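Local atomic coordinates of OmpT protein (Vibrio cholerae serotype O1, PDB entry 6EHD), a protein that probably acts as a diffusion porin, an outer-membrane beta barrel through which small solutes and ions cross. Residues 232-237 with 249-254; 197-201 with 211-215; 286-292 with 311-317; 109-113 with 192-196. The protein carries 1 engineered substitution. All coordinates share one frame; numbering follows the deposited sequence. Where two conformers were deposited one is given.

Contact 1: 232-237 with 249-254; sequences AISVAG and AGYEYV. With C8E ((hydroxyethyloxy)tri(ethyloxy)octane), chain E.
I233 and Y253 face each other as a hydrogen-bonded antiparallel pair in the hairpin of strands 227-242 and 245-258, part of the wall of the porin beta barrel. The ring of Y253 leads away from I233, so the two side chains meet at their bases, I233 CG2 lying 4.0 Å from Y253 CB. I233 sends CG1 out anti to its backbone N (chi1 -176°), which carries CD1 to the alkyl chain of a bound detergent, 3.9 Å from its C7. The ether part of the same detergent lies over one face of each of the Y251 and Y253 rings, and the Y253 hydroxyl is hydrogen-bonded to D265. Branched aliphatics and tyrosines suit these surroundings, where the detergent probably takes the place of lipid. The other face of the sheet carries A232, S234, A236, E252 and V254. A232 CB touches V254 CG2, while A236 packs on G250, whose lack of a side chain lets the CA atoms come within 4.0 Å. E252 OE1 is hydrogen-bonded to T106 OG1 and OE2 to G105 N, both on a loop, so two donors meet the buried acid. Its OE2 also takes a weak bond from a water at 2.8 Å, and the same water lies 2.8 Å from S234 OG.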
# COMPACT_ATOMS: atom_id res chain seq x y z
N ALA A 232 -6.64 -14.47 4.39
CA ALA A 232 -6.28 -14.08 3.00
C ALA A 232 -4.97 -14.74 2.56
O ALA A 232 -4.04 -14.88 3.40
CB ALA A 232 -6.14 -12.55 2.92
N ILE A 233 -4.94 -15.18 1.30
CA ILE A 233 -3.74 -15.71 0.69
C ILE A 233 -3.52 -14.97 -0.67
O ILE A 233 -4.46 -14.80 -1.45
CB ILE A 233 -3.75 -17.23 0.50
CG1 ILE A 233 -2.41 -17.72 -0.05
CG2 ILE A 233 -4.91 -17.68 -0.39
CD1 ILE A 233 -2.24 -19.24 -0.21
N SER A 234 -2.26 -14.61 -0.94
CA SER A 234 -1.80 -14.01 -2.20
C SER A 234 -0.59 -14.83 -2.70
O SER A 234 0.38 -15.09 -1.95
CB SER A 234 -1.39 -12.53 -1.97
OG SER A 234 -2.45 -11.77 -1.38
N VAL A 235 -0.68 -15.30 -3.96
CA VAL A 235 0.36 -16.10 -4.65
C VAL A 235 0.67 -15.36 -5.96
O VAL A 235 -0.21 -15.26 -6.80
CB VAL A 235 -0.10 -17.54 -4.96
CG1 VAL A 235 1.07 -18.31 -5.45
CG2 VAL A 235 -0.63 -18.17 -3.72
N ALA A 236 1.88 -14.94 -6.17
CA ALA A 236 2.18 -14.04 -7.34
C ALA A 236 3.61 -14.27 -7.81
O ALA A 236 4.48 -14.78 -7.09
CB ALA A 236 1.95 -12.56 -6.99
N GLY A 237 3.89 -13.84 -9.05
CA GLY A 237 5.26 -13.91 -9.59
C GLY A 237 5.54 -12.97 -10.74
O GLY A 237 4.60 -12.43 -11.37
N ALA A 249 1.97 -12.00 -12.86
CA ALA A 249 0.61 -12.59 -12.61
C ALA A 249 0.39 -12.85 -11.14
O ALA A 249 1.37 -12.99 -10.35
CB ALA A 249 0.45 -13.91 -13.42
N GLY A 250 -0.87 -12.85 -10.70
CA GLY A 250 -1.17 -13.26 -9.30
C GLY A 250 -2.58 -13.75 -9.13
O GLY A 250 -3.48 -13.49 -9.97
N TYR A 251 -2.73 -14.51 -8.04
CA TYR A 251 -4.04 -15.07 -7.56
C TYR A 251 -4.21 -14.70 -6.09
O TYR A 251 -3.30 -14.96 -5.25
CB TYR A 251 -3.96 -16.61 -7.70
CG TYR A 251 -5.15 -17.37 -7.03
CD1 TYR A 251 -6.41 -17.44 -7.65
CD2 TYR A 251 -5.04 -17.86 -5.73
CE1 TYR A 251 -7.49 -18.05 -7.03
CE2 TYR A 251 -6.11 -18.49 -5.11
CZ TYR A 251 -7.34 -18.57 -5.75
OH TYR A 251 -8.43 -19.22 -5.09
N GLU A 252 -5.35 -14.10 -5.75
CA GLU A 252 -5.66 -13.61 -4.45
C GLU A 252 -7.04 -14.14 -3.99
O GLU A 252 -8.07 -13.95 -4.69
CB GLU A 252 -5.70 -12.06 -4.43
CG GLU A 252 -4.38 -11.46 -4.90
CD GLU A 252 -4.33 -9.93 -5.09
OE1 GLU A 252 -5.40 -9.25 -5.06
OE2 GLU A 252 -3.15 -9.37 -5.15
N TYR A 253 -7.06 -14.79 -2.81
CA TYR A 253 -8.36 -15.30 -2.25
C TYR A 253 -8.53 -14.83 -0.81
O TYR A 253 -7.59 -14.96 0.02
CB TYR A 253 -8.30 -16.82 -2.30
CG TYR A 253 -9.56 -17.49 -1.72
CD1 TYR A 253 -10.78 -17.47 -2.43
CD2 TYR A 253 -9.57 -17.97 -0.38
CE1 TYR A 253 -11.97 -18.05 -1.89
CE2 TYR A 253 -10.76 -18.56 0.16
CZ TYR A 253 -11.92 -18.58 -0.60
OH TYR A 253 -13.08 -19.10 0.00
N VAL A 254 -9.73 -14.28 -0.48
CA VAL A 254 -10.01 -13.74 0.82
C VAL A 254 -11.40 -14.33 1.29
O VAL A 254 -12.36 -14.38 0.48
CB VAL A 254 -10.11 -12.24 0.86
CG1 VAL A 254 -10.38 -11.75 2.29
CG2 VAL A 254 -8.80 -11.62 0.28
C1 C8E E . 1.37 -21.80 -1.20
C2 C8E E . 0.95 -21.87 -2.66
C3 C8E E . -0.55 -22.07 -2.74
C4 C8E E . -1.05 -22.55 -4.11
C5 C8E E . -2.32 -21.79 -4.50
C6 C8E E . -3.64 -22.21 -3.92
C7 C8E E . -4.25 -21.24 -2.89
C8 C8E E . -5.75 -21.55 -2.67
O9 C8E E . -6.42 -21.29 -1.41
C10 C8E E . -7.04 -22.30 -0.65
C11 C8E E . -8.35 -21.82 -0.11
O12 C8E E . -9.19 -22.13 -1.21
C13 C8E E . -10.63 -22.15 -1.12
C14 C8E E . -11.29 -21.87 -2.48
O15 C8E E . -10.58 -22.47 -3.59
C16 C8E E . -11.29 -22.42 -4.87
C17 C8E E . -10.62 -23.13 -6.06
O18 C8E E . -9.24 -22.77 -6.09
C19 C8E E . -8.37 -22.84 -7.26
C20 C8E E . -6.94 -23.12 -6.78
O21 C8E E . -6.01 -22.08 -7.06
O HOH W 1 -2.96 -9.16 -2.32

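Contact 2: 197-201 with 211-215; sequences FEVTG and GVTYY. With C8E ((hydroxyethyloxy)tri(ethyloxy)octane), chain J.
This is an antiparallel strand-to-strand contact within the hairpin of strands 184-205 and 208-221, in the wall of the porin barrel, and its two faces differ sharply. On one face E198 and Y215 form a CH-pi contact: E198 CB sits 3.4 Å from the centroid of the Y215 ring, only 11° off the ring normal. E198 CG is placed between the backbone N and the carbonyl carbon (chi1 68°) and the chain bends again at chi2, which turns the carboxylate along its own strand toward T200. There E198 OE1 accepts a bond from T200 OG1 at 2.8 Å, nearly along the C-O axis. T200 OG1 in turn receives the hydroxyl of T213, with 2.8 Å between the two OG1 atoms; threonine suits both places because each hydroxyl can give one bond and take another, T213 OG1 also being bonded to the backbone of A97. On the opposite face V199, V212 and Y214 meet a bound detergent, whose O15 lies over one face of the Y214 ring. G201 belongs to that face too, and without a side chain it lets detergent C13 come 3.4 Å from G201 N. H163 on strand 160-171 holds E198 OE2, Y152 on strand 147-157 meets the Y215 hydroxyl, and strand 227-242 pairs with the far edge of 211-215, through S234 and A236.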
# COMPACT_ATOMS: atom_id res chain seq x y z
N PHE A 197 -2.15 -9.21 11.14
CA PHE A 197 -0.89 -9.94 11.18
C PHE A 197 -0.64 -10.67 9.88
O PHE A 197 -1.60 -11.23 9.25
CB PHE A 197 -0.94 -10.95 12.41
CG PHE A 197 0.29 -11.79 12.53
CD1 PHE A 197 1.47 -11.22 12.93
CD2 PHE A 197 0.28 -13.14 12.25
CE1 PHE A 197 2.65 -11.96 13.02
CE2 PHE A 197 1.45 -13.87 12.30
CZ PHE A 197 2.62 -13.29 12.71
N GLU A 198 0.66 -10.76 9.45
CA GLU A 198 0.99 -11.37 8.20
C GLU A 198 2.35 -12.04 8.23
O GLU A 198 3.24 -11.66 9.03
CB GLU A 198 1.02 -10.28 7.06
CG GLU A 198 2.13 -9.26 7.15
CD GLU A 198 3.52 -9.64 6.56
OE1 GLU A 198 3.59 -10.46 5.64
OE2 GLU A 198 4.57 -9.09 7.02
N VAL A 199 2.51 -13.01 7.37
CA VAL A 199 3.82 -13.61 7.01
C VAL A 199 3.99 -13.62 5.49
O VAL A 199 3.04 -14.03 4.76
CB VAL A 199 3.91 -15.06 7.56
CG1 VAL A 199 5.19 -15.76 7.10
CG2 VAL A 199 3.80 -15.06 9.09
N THR A 200 5.22 -13.33 4.99
CA THR A 200 5.51 -13.32 3.56
C THR A 200 6.85 -14.01 3.29
O THR A 200 7.79 -13.84 4.08
CB THR A 200 5.64 -11.84 2.99
OG1 THR A 200 4.36 -11.21 3.09
CG2 THR A 200 6.11 -11.82 1.56
N GLY A 201 6.88 -14.77 2.20
CA GLY A 201 8.14 -15.32 1.60
C GLY A 201 8.29 -14.92 0.14
O GLY A 201 7.32 -15.05 -0.59
N GLY A 211 6.29 -15.11 -4.93
CA GLY A 211 5.97 -14.67 -3.60
C GLY A 211 4.64 -15.22 -3.09
O GLY A 211 3.66 -15.35 -3.86
N VAL A 212 4.59 -15.42 -1.76
CA VAL A 212 3.38 -15.80 -1.07
C VAL A 212 3.22 -14.97 0.19
O VAL A 212 4.15 -14.85 0.99
CB VAL A 212 3.34 -17.36 -0.69
CG1 VAL A 212 2.07 -17.70 0.07
CG2 VAL A 212 3.54 -18.18 -1.94
N THR A 213 2.00 -14.45 0.44
CA THR A 213 1.65 -13.75 1.68
C THR A 213 0.34 -14.32 2.28
O THR A 213 -0.70 -14.50 1.57
CB THR A 213 1.42 -12.22 1.50
OG1 THR A 213 2.61 -11.58 0.98
CG2 THR A 213 0.91 -11.55 2.79
N TYR A 214 0.43 -14.66 3.60
CA TYR A 214 -0.74 -14.92 4.40
C TYR A 214 -1.11 -13.67 5.22
O TYR A 214 -0.21 -13.08 5.89
CB TYR A 214 -0.44 -16.08 5.36
CG TYR A 214 -0.12 -17.46 4.82
CD1 TYR A 214 -0.55 -17.89 3.55
CD2 TYR A 214 0.46 -18.45 5.66
CE1 TYR A 214 -0.26 -19.16 3.04
CE2 TYR A 214 0.66 -19.74 5.19
CZ TYR A 214 0.22 -20.13 3.89
OH TYR A 214 0.40 -21.45 3.44
N TYR A 215 -2.36 -13.27 5.29
CA TYR A 215 -2.79 -12.16 6.14
C TYR A 215 -4.07 -12.63 6.94
O TYR A 215 -4.94 -13.33 6.42
CB TYR A 215 -3.20 -10.82 5.31
CG TYR A 215 -2.38 -9.60 5.58
CD1 TYR A 215 -2.62 -8.81 6.76
CD2 TYR A 215 -1.37 -9.16 4.72
CE1 TYR A 215 -1.87 -7.69 7.05
CE2 TYR A 215 -0.61 -8.03 4.98
CZ TYR A 215 -0.81 -7.30 6.17
OH TYR A 215 -0.03 -6.18 6.47
C1 C8E J . 4.97 -17.88 14.69
C2 C8E J . 5.30 -16.77 13.73
C3 C8E J . 6.46 -17.20 12.84
C4 C8E J . 6.34 -16.60 11.46
C5 C8E J . 7.71 -16.42 10.82
C6 C8E J . 7.85 -17.03 9.45
C7 C8E J . 7.43 -18.49 9.29
C8 C8E J . 8.27 -19.13 8.16
O9 C8E J . 8.08 -18.38 6.98
C10 C8E J . 8.48 -18.91 5.72
C11 C8E J . 7.81 -17.98 4.72
O12 C8E J . 6.59 -18.59 4.27
C13 C8E J . 5.74 -17.73 3.53
C14 C8E J . 4.31 -18.17 3.70
O15 C8E J . 3.95 -19.36 2.98
C16 C8E J . 4.80 -20.44 2.80
C17 C8E J . 3.94 -21.68 2.57
O18 C8E J . 4.17 -22.25 1.30
C19 C8E J . 5.35 -23.03 1.22
C20 C8E J . 5.31 -23.35 -0.26
O21 C8E J . 5.46 -22.23 -1.13

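Contact 3: 286-292 with 311-317; sequences EYGYGDG and VDSANNF. With C8E ((hydroxyethyloxy)tri(ethyloxy)octane), chain F.
With CG anti to the backbone N in both Y287 (chi1 167°) and Y289 (chi1 171°), and N315 CG anti to its carbonyl carbon instead (chi1 -65°), the phenols of residues 286-292 reach across to polar groups of residues 311-317. Tyrosine suits positions 287 and 289 because its length carries a hydroxyl across to N315 and S313. Y287 OH donates to N315 OD1 at 2.7 Å, in the carbonyl plane; the same oxygen lies at the edge of the Y289 ring. Farther along, Y289 OH and S313 OG share a hydrogen bond of 2.9 Å. Y287 also packs obliquely on F317, its CD1 3.6 Å from F317 CE2. On the other face, G288 and G290 bring no side chain, and N316 bends over the first of them, ND2 giving a bond to G288 O from above the carbonyl plane. Strands 281-291 and 314-324 are neighbours in the porin barrel, and a beta bulge shifts their register between G290 and G292. At the bulge D291 OD1 accepts from S313 N at 2.9 Å, and G292 has backbone angles that suit glycine. D291 OD1 also lies 4.1 Å from D312 OD1. Carboxylates this close would probably raise each other's pKa, while the S313 N-H should partly offset the charge on D291.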
# COMPACT_ATOMS: atom_id res chain seq x y z
N GLU A 286 -2.50 -4.53 -18.39
CA GLU A 286 -2.93 -5.55 -17.46
C GLU A 286 -4.38 -5.94 -17.64
O GLU A 286 -5.27 -5.11 -17.87
CB GLU A 286 -2.73 -4.93 -15.99
CG GLU A 286 -2.92 -5.90 -14.83
CD GLU A 286 -2.53 -5.18 -13.48
OE1 GLU A 286 -1.33 -4.72 -13.45
OE2 GLU A 286 -3.37 -5.12 -12.57
N TYR A 287 -4.64 -7.24 -17.41
CA TYR A 287 -6.03 -7.76 -17.28
C TYR A 287 -6.27 -8.22 -15.83
O TYR A 287 -5.40 -8.89 -15.23
CB TYR A 287 -6.12 -8.98 -18.19
CG TYR A 287 -7.36 -9.85 -17.98
CD1 TYR A 287 -8.64 -9.32 -18.15
CD2 TYR A 287 -7.26 -11.17 -17.49
CE1 TYR A 287 -9.81 -10.14 -17.93
CE2 TYR A 287 -8.41 -11.96 -17.23
CZ TYR A 287 -9.68 -11.44 -17.49
OH TYR A 287 -10.82 -12.26 -17.29
N GLY A 288 -7.43 -7.86 -15.31
CA GLY A 288 -7.92 -8.26 -13.99
C GLY A 288 -9.32 -8.94 -14.03
O GLY A 288 -10.24 -8.36 -14.58
N TYR A 289 -9.43 -10.13 -13.40
CA TYR A 289 -10.73 -10.86 -13.25
C TYR A 289 -11.09 -10.88 -11.77
O TYR A 289 -10.24 -11.35 -10.92
CB TYR A 289 -10.55 -12.28 -13.79
CG TYR A 289 -11.80 -13.11 -13.44
CD1 TYR A 289 -12.96 -13.04 -14.24
CD2 TYR A 289 -11.84 -13.88 -12.29
CE1 TYR A 289 -14.10 -13.80 -13.91
CE2 TYR A 289 -13.00 -14.66 -11.96
CZ TYR A 289 -14.10 -14.60 -12.79
OH TYR A 289 -15.24 -15.33 -12.47
N GLY A 290 -12.25 -10.31 -11.38
CA GLY A 290 -12.71 -10.30 -10.00
C GLY A 290 -14.06 -11.05 -9.83
O GLY A 290 -14.91 -10.97 -10.72
N ASP A 291 -14.24 -11.77 -8.72
CA ASP A 291 -15.57 -12.40 -8.39
C ASP A 291 -15.74 -12.46 -6.90
O ASP A 291 -14.91 -13.11 -6.21
CB ASP A 291 -15.62 -13.78 -9.01
CG ASP A 291 -17.06 -14.39 -8.98
OD1 ASP A 291 -17.99 -13.69 -9.33
OD2 ASP A 291 -17.20 -15.50 -8.50
N GLY A 292 -16.81 -11.84 -6.38
CA GLY A 292 -17.11 -11.89 -4.97
C GLY A 292 -16.92 -10.62 -4.26
O GLY A 292 -17.02 -9.52 -4.87
N VAL A 311 -18.63 -7.90 -6.67
CA VAL A 311 -18.68 -7.95 -8.14
C VAL A 311 -18.99 -9.36 -8.58
O VAL A 311 -18.75 -10.33 -7.84
CB VAL A 311 -17.37 -7.42 -8.83
CG1 VAL A 311 -17.02 -6.03 -8.30
CG2 VAL A 311 -16.22 -8.38 -8.62
N ASP A 312 -19.54 -9.48 -9.78
CA ASP A 312 -19.91 -10.75 -10.38
C ASP A 312 -19.18 -11.04 -11.64
O ASP A 312 -19.51 -10.44 -12.70
CB ASP A 312 -21.49 -10.64 -10.63
CG ASP A 312 -22.06 -11.80 -11.32
OD1 ASP A 312 -21.44 -12.85 -11.42
OD2 ASP A 312 -23.18 -11.66 -11.87
N SER A 313 -18.18 -11.93 -11.61
CA SER A 313 -17.42 -12.31 -12.81
C SER A 313 -17.00 -11.11 -13.67
O SER A 313 -17.25 -11.08 -14.88
CB SER A 313 -18.17 -13.34 -13.70
OG SER A 313 -18.00 -14.60 -13.12
N ALA A 314 -16.36 -10.12 -13.04
CA ALA A 314 -16.00 -8.85 -13.74
C ALA A 314 -14.64 -8.95 -14.50
O ALA A 314 -13.62 -9.38 -13.86
CB ALA A 314 -15.98 -7.74 -12.74
N ASN A 315 -14.61 -8.52 -15.79
CA ASN A 315 -13.42 -8.47 -16.67
C ASN A 315 -12.98 -7.01 -16.72
O ASN A 315 -13.84 -6.08 -16.85
CB ASN A 315 -13.72 -8.99 -18.05
CG ASN A 315 -14.08 -10.44 -18.05
OD1 ASN A 315 -13.28 -11.31 -17.69
ND2 ASN A 315 -15.33 -10.73 -18.46
N ASN A 316 -11.68 -6.79 -16.45
CA ASN A 316 -11.15 -5.38 -16.29
C ASN A 316 -9.84 -5.27 -17.00
O ASN A 316 -9.06 -6.24 -17.05
CB ASN A 316 -10.95 -5.03 -14.78
CG ASN A 316 -12.21 -5.25 -13.93
OD1 ASN A 316 -13.12 -4.42 -13.92
ND2 ASN A 316 -12.28 -6.44 -13.24
N PHE A 317 -9.53 -4.07 -17.58
CA PHE A 317 -8.26 -3.85 -18.24
C PHE A 317 -7.73 -2.44 -17.90
O PHE A 317 -8.50 -1.49 -17.69
CB PHE A 317 -8.36 -3.92 -19.78
CG PHE A 317 -8.99 -5.17 -20.27
CD1 PHE A 317 -10.41 -5.31 -20.26
CD2 PHE A 317 -8.19 -6.19 -20.72
CE1 PHE A 317 -11.00 -6.50 -20.68
CE2 PHE A 317 -8.80 -7.38 -21.19
CZ PHE A 317 -10.19 -7.51 -21.13
O9 C8E F . -15.22 -0.75 -8.28
C10 C8E F . -14.85 -1.79 -9.16
C11 C8E F . -13.34 -1.84 -9.26
O12 C8E F . -13.01 -3.13 -9.83
C13 C8E F . -11.66 -3.51 -9.63
C14 C8E F . -11.36 -4.98 -9.85
O15 C8E F . -12.11 -5.90 -9.01
C16 C8E F . -11.75 -5.73 -7.64
C17 C8E F . -12.91 -6.25 -6.84
O18 C8E F . -12.57 -7.59 -6.53
C19 C8E F . -12.44 -7.81 -5.13
C20 C8E F . -13.61 -8.69 -4.84
O21 C8E F . -13.32 -9.98 -5.36

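Contact 4: 109-113 with 192-196; sequences RYGTL and VTNSY. With C8E ((hydroxyethyloxy)tri(ethyloxy)octane), chain K.
Residues 109-113, an irregular loop, lie alongside strand 192-196 without pairing to it, the nearest CA atoms, those of Y110 and Y196, being 6.3 Å apart. N194 is the polar link. Its CG stands anti to the backbone N (chi1 -174°), which extends the amide toward the loop, and ND2 donates to R109 O at 3.1 Å, in the carbonyl plane and at 163° at the hydrogen. Asparagine fits because its amide both gives and accepts: ND2 also donates to a water shared with Y110 O and L113 N, and OD1 takes a bond from a second water that accepts from T112 OG1. This loop, between helix 90-94 and strand 117-118, folds into the barrel as the constriction loop of porins does, and 192-196 belongs to the wall. Beside the amide Y110 sits over one face of the Y196 ring, its CA above the centre in a CH-pi contact, 3.9 Å from the centroid. The hydroxyls of these tyrosines go elsewhere, Y110 to D92 and Y196 to E150, while the R109 side chain makes a salt bridge with E230. At the other end L113 and V192 meet tip to tip, L113 CD2 3.8 Å from V192 CG1.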
# COMPACT_ATOMS: atom_id res chain seq x y z
N ARG A 109 -4.32 -6.69 4.17
CA ARG A 109 -5.49 -6.22 4.93
C ARG A 109 -5.20 -5.08 5.96
O ARG A 109 -6.00 -4.83 6.85
CB ARG A 109 -6.14 -7.40 5.67
CG ARG A 109 -6.49 -8.61 4.81
CD ARG A 109 -7.25 -8.27 3.50
NE ARG A 109 -8.49 -7.50 3.78
CZ ARG A 109 -8.94 -6.44 3.11
NH1 ARG A 109 -8.33 -5.98 2.02
NH2 ARG A 109 -10.08 -5.82 3.52
N TYR A 110 -4.05 -4.42 5.85
CA TYR A 110 -3.63 -3.38 6.82
C TYR A 110 -4.41 -2.02 6.64
O TYR A 110 -4.41 -1.20 7.58
CB TYR A 110 -2.11 -3.06 6.67
CG TYR A 110 -1.67 -2.58 5.29
CD1 TYR A 110 -1.32 -3.50 4.27
CD2 TYR A 110 -1.67 -1.22 4.96
CE1 TYR A 110 -1.00 -3.05 2.98
CE2 TYR A 110 -1.36 -0.77 3.69
CZ TYR A 110 -1.02 -1.68 2.69
OH TYR A 110 -0.72 -1.18 1.43
N GLY A 111 -4.94 -1.76 5.43
CA GLY A 111 -5.34 -0.44 4.98
C GLY A 111 -6.83 -0.16 5.06
O GLY A 111 -7.31 0.90 4.60
N THR A 112 -7.57 -1.10 5.58
CA THR A 112 -9.06 -1.04 5.52
C THR A 112 -9.66 0.27 6.10
O THR A 112 -10.59 0.82 5.48
CB THR A 112 -9.66 -2.26 6.24
OG1 THR A 112 -8.96 -3.41 5.77
CG2 THR A 112 -11.20 -2.42 5.99
N LEU A 113 -9.10 0.75 7.20
CA LEU A 113 -9.44 2.03 7.85
C LEU A 113 -8.55 3.25 7.57
O LEU A 113 -9.06 4.39 7.56
CB LEU A 113 -9.58 1.82 9.37
CG LEU A 113 -10.43 0.65 9.89
CD1 LEU A 113 -10.45 0.55 11.41
CD2 LEU A 113 -11.85 0.67 9.37
N VAL A 192 -14.52 1.60 15.16
CA VAL A 192 -14.02 0.32 14.57
C VAL A 192 -12.49 0.23 14.75
O VAL A 192 -11.78 1.23 14.59
CB VAL A 192 -14.48 0.16 13.12
CG1 VAL A 192 -14.13 1.36 12.27
CG2 VAL A 192 -13.93 -1.12 12.47
N THR A 193 -12.05 -0.93 15.19
CA THR A 193 -10.62 -1.31 15.33
C THR A 193 -10.30 -2.42 14.29
O THR A 193 -11.09 -3.38 14.14
CB THR A 193 -10.34 -1.84 16.76
OG1 THR A 193 -10.62 -0.80 17.72
CG2 THR A 193 -8.88 -2.15 16.98
N ASN A 194 -9.17 -2.26 13.57
CA ASN A 194 -8.66 -3.30 12.63
C ASN A 194 -7.36 -3.77 13.21
O ASN A 194 -6.49 -2.93 13.39
CB ASN A 194 -8.45 -2.64 11.26
CG ASN A 194 -8.06 -3.64 10.16
OD1 ASN A 194 -8.38 -4.81 10.26
ND2 ASN A 194 -7.37 -3.13 9.07
N SER A 195 -7.28 -5.06 13.61
CA SER A 195 -6.11 -5.70 14.12
C SER A 195 -5.61 -6.74 13.07
O SER A 195 -6.35 -7.57 12.63
CB SER A 195 -6.42 -6.42 15.46
OG SER A 195 -6.95 -5.44 16.35
N TYR A 196 -4.32 -6.71 12.73
CA TYR A 196 -3.85 -7.54 11.60
C TYR A 196 -2.42 -8.10 11.81
O TYR A 196 -1.60 -7.59 12.58
CB TYR A 196 -4.01 -6.72 10.24
CG TYR A 196 -3.48 -5.25 10.37
CD1 TYR A 196 -4.35 -4.24 10.83
CD2 TYR A 196 -2.13 -4.94 10.17
CE1 TYR A 196 -3.91 -2.93 11.04
CE2 TYR A 196 -1.69 -3.60 10.35
CZ TYR A 196 -2.59 -2.61 10.82
OH TYR A 196 -2.18 -1.28 11.04
C1 C8E K . 3.18 -16.06 16.08
C2 C8E K . 2.40 -15.16 17.03
C3 C8E K . 1.03 -14.87 16.48
C4 C8E K . 0.60 -13.50 16.90
C5 C8E K . -0.83 -13.32 16.55
C6 C8E K . -1.31 -11.93 16.86
C7 C8E K . -2.66 -11.83 16.22
C8 C8E K . -3.38 -10.51 16.39
O9 C8E K . -4.55 -10.65 15.57
C10 C8E K . -4.45 -10.15 14.25
C11 C8E K . -5.23 -11.03 13.28
O12 C8E K . -6.55 -11.20 13.76
O HOH W 2 -6.65 -0.12 8.70
O HOH W 3 -9.60 -5.43 7.45

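Overall arrangement
All four contacts belong to one porin barrel. Along the chain contact 4 closes first, followed by contacts 2, 1 and 3. Contacts 2 and 1 are successive hairpins with centres about 10 Å apart, joined where strand 208-221 pairs with 227-242, A232 N lying 2.9 Å from Y215 O. Contact 4 uses strand 184-205 as contact 2 does, its centre about 16 Å away, and Y215 packs against both R109 and Y110. Contact 3 lies farther round the wall, about 14 Å from contact 1 and 24 Å from contact 4 between centres, touching none of the others. Contacts 1 to 3 thus knit wall strands together, whereas contact 4 ties the inward-folded loop to that wall.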